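Superoxide dismutase (Clostridium difficile, PDB 3TJT) probably protects the cell by converting superoxide to hydrogen peroxide and oxygen at a metal centre that here holds iron(III). Local coordinates at residues K158-L166 with W194-L204. Residues are numbered along the deposited sequence; the frame is centred on the assembly and turned at random.
Sequences KNLTPIIGL and WNGALENYKNL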
ATOM      1  N   LYS A 158       4.473 -12.135  15.974  1.00 20.00           N
ATOM      2  CA  LYS A 158       5.182 -13.380  15.712  1.00 23.07           C
ATOM      3  C   LYS A 158       6.282 -13.613  16.746  1.00 23.15           C
ATOM      4  O   LYS A 158       7.230 -14.352  16.494  1.00 23.56           O
ATOM      5  CB  LYS A 158       5.760 -13.377  14.294  1.00 26.29           C
ATOM      6  CG  LYS A 158       4.682 -13.446  13.218  1.00 32.28           C
ATOM      7  CD  LYS A 158       5.261 -13.400  11.815  1.00 36.76           C
ATOM      8  CE  LYS A 158       4.234 -13.902  10.799  1.00 41.88           C
ATOM      9  NZ  LYS A 158       4.747 -13.831   9.405  1.00 49.72           N
ATOM     10  N   ASN A 159       6.135 -12.979  17.905  1.00 21.39           N
ATOM     11  CA  ASN A 159       7.091 -13.106  19.007  1.00 28.19           C
ATOM     12  C   ASN A 159       8.497 -12.660  18.643  1.00 28.15           C
ATOM     13  O   ASN A 159       9.481 -13.155  19.197  1.00 26.40           O
ATOM     14  CB  ASN A 159       7.114 -14.538  19.546  1.00 31.63           C
ATOM     15  CG  ASN A 159       5.760 -14.979  20.061  1.00 36.66           C
ATOM     16  OD1 ASN A 159       5.314 -16.094  19.792  1.00 46.42           O
ATOM     17  ND2 ASN A 159       5.087 -14.092  20.785  1.00 38.88           N
ATOM     18  N   LEU A 160       8.588 -11.728  17.700  1.00 23.68           N
ATOM     19  CA  LEU A 160       9.865 -11.122  17.345  1.00 23.18           C
ATOM     20  C   LEU A 160       9.863  -9.674  17.830  1.00 26.70           C
ATOM     21  O   LEU A 160       8.843  -8.994  17.773  1.00 26.75           O
ATOM     22  CB  LEU A 160      10.093 -11.191  15.835  1.00 22.88           C
ATOM     23  CG  LEU A 160      10.251 -12.603  15.259  1.00 25.49           C
ATOM     24  CD1 LEU A 160      10.133 -12.611  13.740  1.00 27.48           C
ATOM     25  CD2 LEU A 160      11.572 -13.225  15.710  1.00 28.21           C
ATOM     26  N   THR A 161      11.003  -9.207  18.321  1.00 21.82           N
ATOM     27  CA  THR A 161      11.065  -7.880  18.927  1.00 21.26           C
ATOM     28  C   THR A 161      11.712  -6.901  17.960  1.00 20.14           C
ATOM     29  O   THR A 161      12.850  -7.102  17.551  1.00 18.73           O
ATOM     30  CB  THR A 161      11.886  -7.919  20.228  1.00 24.62           C
ATOM     31  OG1 THR A 161      11.236  -8.787  21.166  1.00 27.16           O
ATOM     32  CG2 THR A 161      12.004  -6.528  20.833  1.00 26.52           C
ATOM     33  N   PRO A 162      10.981  -5.835  17.587  1.00 19.88           N
ATOM     34  CA  PRO A 162      11.523  -4.859  16.632  1.00 17.49           C
ATOM     35  C   PRO A 162      12.655  -4.055  17.260  1.00 16.07           C
ATOM     36  O   PRO A 162      12.516  -3.568  18.381  1.00 19.88           O
ATOM     37  CB  PRO A 162      10.334  -3.929  16.347  1.00 19.32           C
ATOM     38  CG  PRO A 162       9.139  -4.595  16.912  1.00 30.50           C
ATOM     39  CD  PRO A 162       9.608  -5.512  17.999  1.00 23.90           C
ATOM     40  N   ILE A 163      13.751  -3.916  16.524  1.00 17.88           N
ATOM     41  CA  ILE A 163      14.920  -3.167  16.972  1.00 18.50           C
ATOM     42  C   ILE A 163      14.991  -1.833  16.217  1.00 18.14           C
ATOM     43  O   ILE A 163      15.041  -0.770  16.829  1.00 17.67           O
ATOM     44  CB  ILE A 163      16.203  -3.979  16.760  1.00 18.15           C
ATOM     45  CG1 ILE A 163      16.087  -5.334  17.479  1.00 20.82           C
ATOM     46  CG2 ILE A 163      17.435  -3.200  17.261  1.00 18.67           C
ATOM     47  CD1 ILE A 163      15.743  -5.216  18.959  1.00 20.33           C
ATOM     48  N   ILE A 164      15.009  -1.897  14.887  1.00 19.03           N
ATOM     49  CA  ILE A 164      14.652  -0.723  14.078  1.00 16.54           C
ATOM     50  C   ILE A 164      13.600  -1.139  13.042  1.00 17.66           C
ATOM     51  O   ILE A 164      13.409  -2.326  12.777  1.00 16.94           O
ATOM     52  CB  ILE A 164      15.869  -0.064  13.367  1.00 19.43           C
ATOM     53  CG1 ILE A 164      16.344  -0.895  12.171  1.00 19.31           C
ATOM     54  CG2 ILE A 164      17.007   0.232  14.370  1.00 17.63           C
ATOM     55  CD1 ILE A 164      17.431  -0.215  11.327  1.00 20.40           C
ATOM     56  N   GLY A 165      12.910  -0.169  12.462  1.00 16.55           N
ATOM     57  CA  GLY A 165      11.912  -0.482  11.451  1.00 16.77           C
ATOM     58  C   GLY A 165      11.678   0.724  10.568  1.00 18.40           C
ATOM     59  O   GLY A 165      11.774   1.851  11.047  1.00 17.12           O
ATOM     60  N   LEU A 166      11.375   0.478   9.293  1.00 17.61           N
ATOM     61  CA  LEU A 166      11.179   1.540   8.301  1.00 16.38           C
ATOM     62  C   LEU A 166       9.825   1.391   7.619  1.00 17.84           C
ATOM     63  O   LEU A 166       9.503   0.337   7.056  1.00 18.64           O
ATOM     64  CB  LEU A 166      12.293   1.496   7.249  1.00 14.45           C
ATOM     65  CG  LEU A 166      12.178   2.470   6.061  1.00 14.89           C
ATOM     66  CD1 LEU A 166      12.097   3.922   6.536  1.00 16.63           C
ATOM     67  CD2 LEU A 166      13.345   2.256   5.094  1.00 15.74           C
ATOM     68  N   TRP A 194      20.300   5.103  16.700  1.00 19.09           N
ATOM     69  CA  TRP A 194      20.979   3.882  17.126  1.00 19.75           C
ATOM     70  C   TRP A 194      20.996   3.714  18.641  1.00 21.53           C
ATOM     71  O   TRP A 194      21.059   2.588  19.138  1.00 20.88           O
ATOM     72  CB  TRP A 194      22.388   3.785  16.522  1.00 19.75           C
ATOM     73  CG  TRP A 194      22.313   3.454  15.070  1.00 20.56           C
ATOM     74  CD1 TRP A 194      22.569   4.286  14.016  1.00 19.99           C
ATOM     75  CD2 TRP A 194      21.883   2.208  14.505  1.00 20.59           C
ATOM     76  NE1 TRP A 194      22.339   3.624  12.826  1.00 20.90           N
ATOM     77  CE2 TRP A 194      21.925   2.346  13.102  1.00 19.14           C
ATOM     78  CE3 TRP A 194      21.480   0.984  15.055  1.00 21.47           C
ATOM     79  CZ2 TRP A 194      21.569   1.307  12.235  1.00 21.30           C
ATOM     80  CZ3 TRP A 194      21.134  -0.050  14.195  1.00 22.09           C
ATOM     81  CH2 TRP A 194      21.182   0.119  12.800  1.00 20.17           C
ATOM     82  N   ASN A 195      20.935   4.818  19.379  1.00 20.25           N
ATOM     83  CA  ASN A 195      20.831   4.719  20.837  1.00 21.76           C
ATOM     84  C   ASN A 195      19.480   4.147  21.257  1.00 21.80           C
ATOM     85  O   ASN A 195      19.400   3.328  22.176  1.00 22.40           O
ATOM     86  CB  ASN A 195      21.079   6.072  21.503  1.00 22.40           C
ATOM     87  CG  ASN A 195      22.457   6.630  21.176  1.00 20.61           C
ATOM     88  OD1 ASN A 195      23.382   5.878  20.874  1.00 25.25           O
ATOM     89  ND2 ASN A 195      22.592   7.951  21.218  1.00 23.34           N
ATOM     90  N   GLY A 196      18.425   4.569  20.568  1.00 21.54           N
ATOM     91  CA  GLY A 196      17.102   4.013  20.802  1.00 21.29           C
ATOM     92  C   GLY A 196      17.069   2.545  20.406  1.00 19.61           C
ATOM     93  O   GLY A 196      16.483   1.714  21.111  1.00 20.87           O
ATOM     94  N   ALA A 197      17.706   2.221  19.285  1.00 18.44           N
ATOM     95  CA  ALA A 197      17.800   0.837  18.836  1.00 19.96           C
ATOM     96  C   ALA A 197      18.496  -0.023  19.893  1.00 23.64           C
ATOM     97  O   ALA A 197      18.067  -1.145  20.179  1.00 20.44           O
ATOM     98  CB  ALA A 197      18.533   0.748  17.513  1.00 20.31           C
ATOM     99  N   LEU A 198      19.572   0.505  20.470  1.00 19.66           N
ATOM    100  CA  LEU A 198      20.290  -0.211  21.525  1.00 22.06           C
ATOM    101  C   LEU A 198      19.380  -0.474  22.722  1.00 22.10           C
ATOM    102  O   LEU A 198      19.395  -1.568  23.295  1.00 25.09           O
ATOM    103  CB  LEU A 198      21.528   0.582  21.966  1.00 21.48           C
ATOM    104  CG  LEU A 198      22.329  -0.013  23.135  1.00 23.97           C
ATOM    105  CD1 LEU A 198      22.861  -1.385  22.783  1.00 24.03           C
ATOM    106  CD2 LEU A 198      23.474   0.915  23.502  1.00 24.27           C
ATOM    107  N   GLU A 199      18.581   0.518  23.101  1.00 21.35           N
ATOM    108  CA  GLU A 199      17.657   0.343  24.213  1.00 26.00           C
ATOM    109  C   GLU A 199      16.607  -0.714  23.887  1.00 26.52           C
ATOM    110  O   GLU A 199      16.241  -1.520  24.739  1.00 25.05           O
ATOM    111  CB  GLU A 199      16.997   1.660  24.619  1.00 26.21           C
ATOM    112  CG  GLU A 199      17.961   2.640  25.290  1.00 30.64           C
ATOM    113  CD  GLU A 199      18.804   1.993  26.392  1.00 44.84           C
ATOM    114  OE1 GLU A 199      18.231   1.566  27.422  1.00 46.60           O
ATOM    115  OE2 GLU A 199      20.048   1.919  26.234  1.00 48.14           O
ATOM    116  N   ASN A 200      16.126  -0.710  22.648  1.00 21.64           N
ATOM    117  CA  ASN A 200      15.213  -1.753  22.204  1.00 21.63           C
ATOM    118  C   ASN A 200      15.826  -3.144  22.341  1.00 23.10           C
ATOM    119  O   ASN A 200      15.152  -4.097  22.738  1.00 26.48           O
ATOM    120  CB  ASN A 200      14.791  -1.515  20.747  1.00 20.24           C
ATOM    121  CG  ASN A 200      13.890  -0.302  20.591  1.00 21.67           C
ATOM    122  OD1 ASN A 200      13.313   0.186  21.561  1.00 22.00           O
ATOM    123  ND2 ASN A 200      13.758   0.186  19.359  1.00 18.99           N
ATOM    124  N   TYR A 201      17.103  -3.261  22.003  1.00 20.47           N
ATOM    125  CA  TYR A 201      17.788  -4.544  22.062  1.00 23.60           C
ATOM    126  C   TYR A 201      18.040  -4.954  23.509  1.00 28.13           C
ATOM    127  O   TYR A 201      17.905  -6.126  23.861  1.00 28.05           O
ATOM    128  CB  TYR A 201      19.103  -4.484  21.286  1.00 24.25           C
ATOM    129  CG  TYR A 201      19.777  -5.822  21.099  1.00 25.05           C
ATOM    130  CD1 TYR A 201      19.189  -6.813  20.328  1.00 22.57           C
ATOM    131  CD2 TYR A 201      21.005  -6.095  21.695  1.00 27.72           C
ATOM    132  CE1 TYR A 201      19.798  -8.032  20.145  1.00 24.91           C
ATOM    133  CE2 TYR A 201      21.626  -7.318  21.517  1.00 26.69           C
ATOM    134  CZ  TYR A 201      21.016  -8.282  20.747  1.00 26.39           C
ATOM    135  OH  TYR A 201      21.622  -9.500  20.564  1.00 26.44           O
ATOM    136  N   LYS A 202      18.395  -3.989  24.350  1.00 25.16           N
ATOM    137  CA  LYS A 202      18.658  -4.280  25.757  1.00 29.51           C
ATOM    138  C   LYS A 202      17.407  -4.701  26.512  1.00 33.27           C
ATOM    139  O   LYS A 202      17.498  -5.392  27.526  1.00 32.97           O
ATOM    140  CB  LYS A 202      19.276  -3.071  26.458  1.00 29.38           C
ATOM    141  CG  LYS A 202      20.726  -2.818  26.112  1.00 31.07           C
ATOM    142  CD  LYS A 202      21.226  -1.624  26.907  1.00 37.32           C
ATOM    143  CE  LYS A 202      22.715  -1.421  26.731  1.00 43.42           C
ATOM    144  NZ  LYS A 202      23.173  -0.197  27.460  1.00 47.38           N
ATOM    145  N   ASN A 203      16.241  -4.279  26.027  1.00 27.75           N
ATOM    146  CA  ASN A 203      14.993  -4.531  26.740  1.00 34.15           C
ATOM    147  C   ASN A 203      14.490  -5.960  26.631  1.00 37.20           C
ATOM    148  O   ASN A 203      13.504  -6.323  27.269  1.00 43.56           O
ATOM    149  CB  ASN A 203      13.905  -3.545  26.322  1.00 34.09           C
ATOM    150  CG  ASN A 203      14.022  -2.225  27.049  1.00 43.99           C
ATOM    151  OD1 ASN A 203      14.423  -2.182  28.212  1.00 52.75           O
ATOM    152  ND2 ASN A 203      13.679  -1.138  26.368  1.00 50.31           N
ATOM    153  N   LEU A 204      15.169  -6.766  25.826  1.00 35.82           N
ATOM    154  CA  LEU A 204      14.901  -8.197  25.792  1.00 40.11           C
ATOM    155  C   LEU A 204      15.146  -8.785  27.177  1.00 44.61           C
ATOM    156  O   LEU A 204      16.158  -8.480  27.809  1.00 41.97           O
ATOM    157  CB  LEU A 204      15.818  -8.883  24.784  1.00 37.81           C
ATOM    158  CG  LEU A 204      15.509  -8.629  23.314  1.00 34.90           C
ATOM    159  CD1 LEU A 204      16.616  -9.209  22.459  1.00 32.29           C
ATOM    160  CD2 LEU A 204      14.164  -9.241  22.964  1.00 37.39           C
TER
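A classic beta bulge, Ile163 and Ile164 both set against Leu136 of the neighbouring strand, meets the last helix of the superoxide dismutase C-terminal domain at Ala197, Asn200 and Tyr201. The one hydrogen bond between them runs from Asn200 ND2 to Ile163 O, 3.0 Å long and nearly straight (167° at the hydrogen). The acceptor lies in the plane of the Asn200 amide, while the donor sits 26° off the carbonyl plane. Around this bond the contact is mostly apolar. Ile163 uses both branches: CG2, anti to the backbone N, reaches Ala197 O at 3.6 Å, and CD1 packs over the helix backbone at Tyr201 CA, 3.8 Å, and against the edge of the tyrosine ring. That ring is held at its far end by a hydrogen bond from Tyr201 OH to Gly142 O. Ile164 CG2 presses on Ala197 CB at 3.5 Å, and its CD1 comes within 4.0 Å of Trp194 CH2. At the end of the modelled chain, Leu204 CD2 lies against the Thr161 side chain, 3.5 Å from OG1. Both isoleucines pack at Ala197, whose short side chain is consistent with so close an approach of bulge and helix, and the asparagine amide gives the carbonyl of the buried Ile163 a polar partner within a mainly apolar contact.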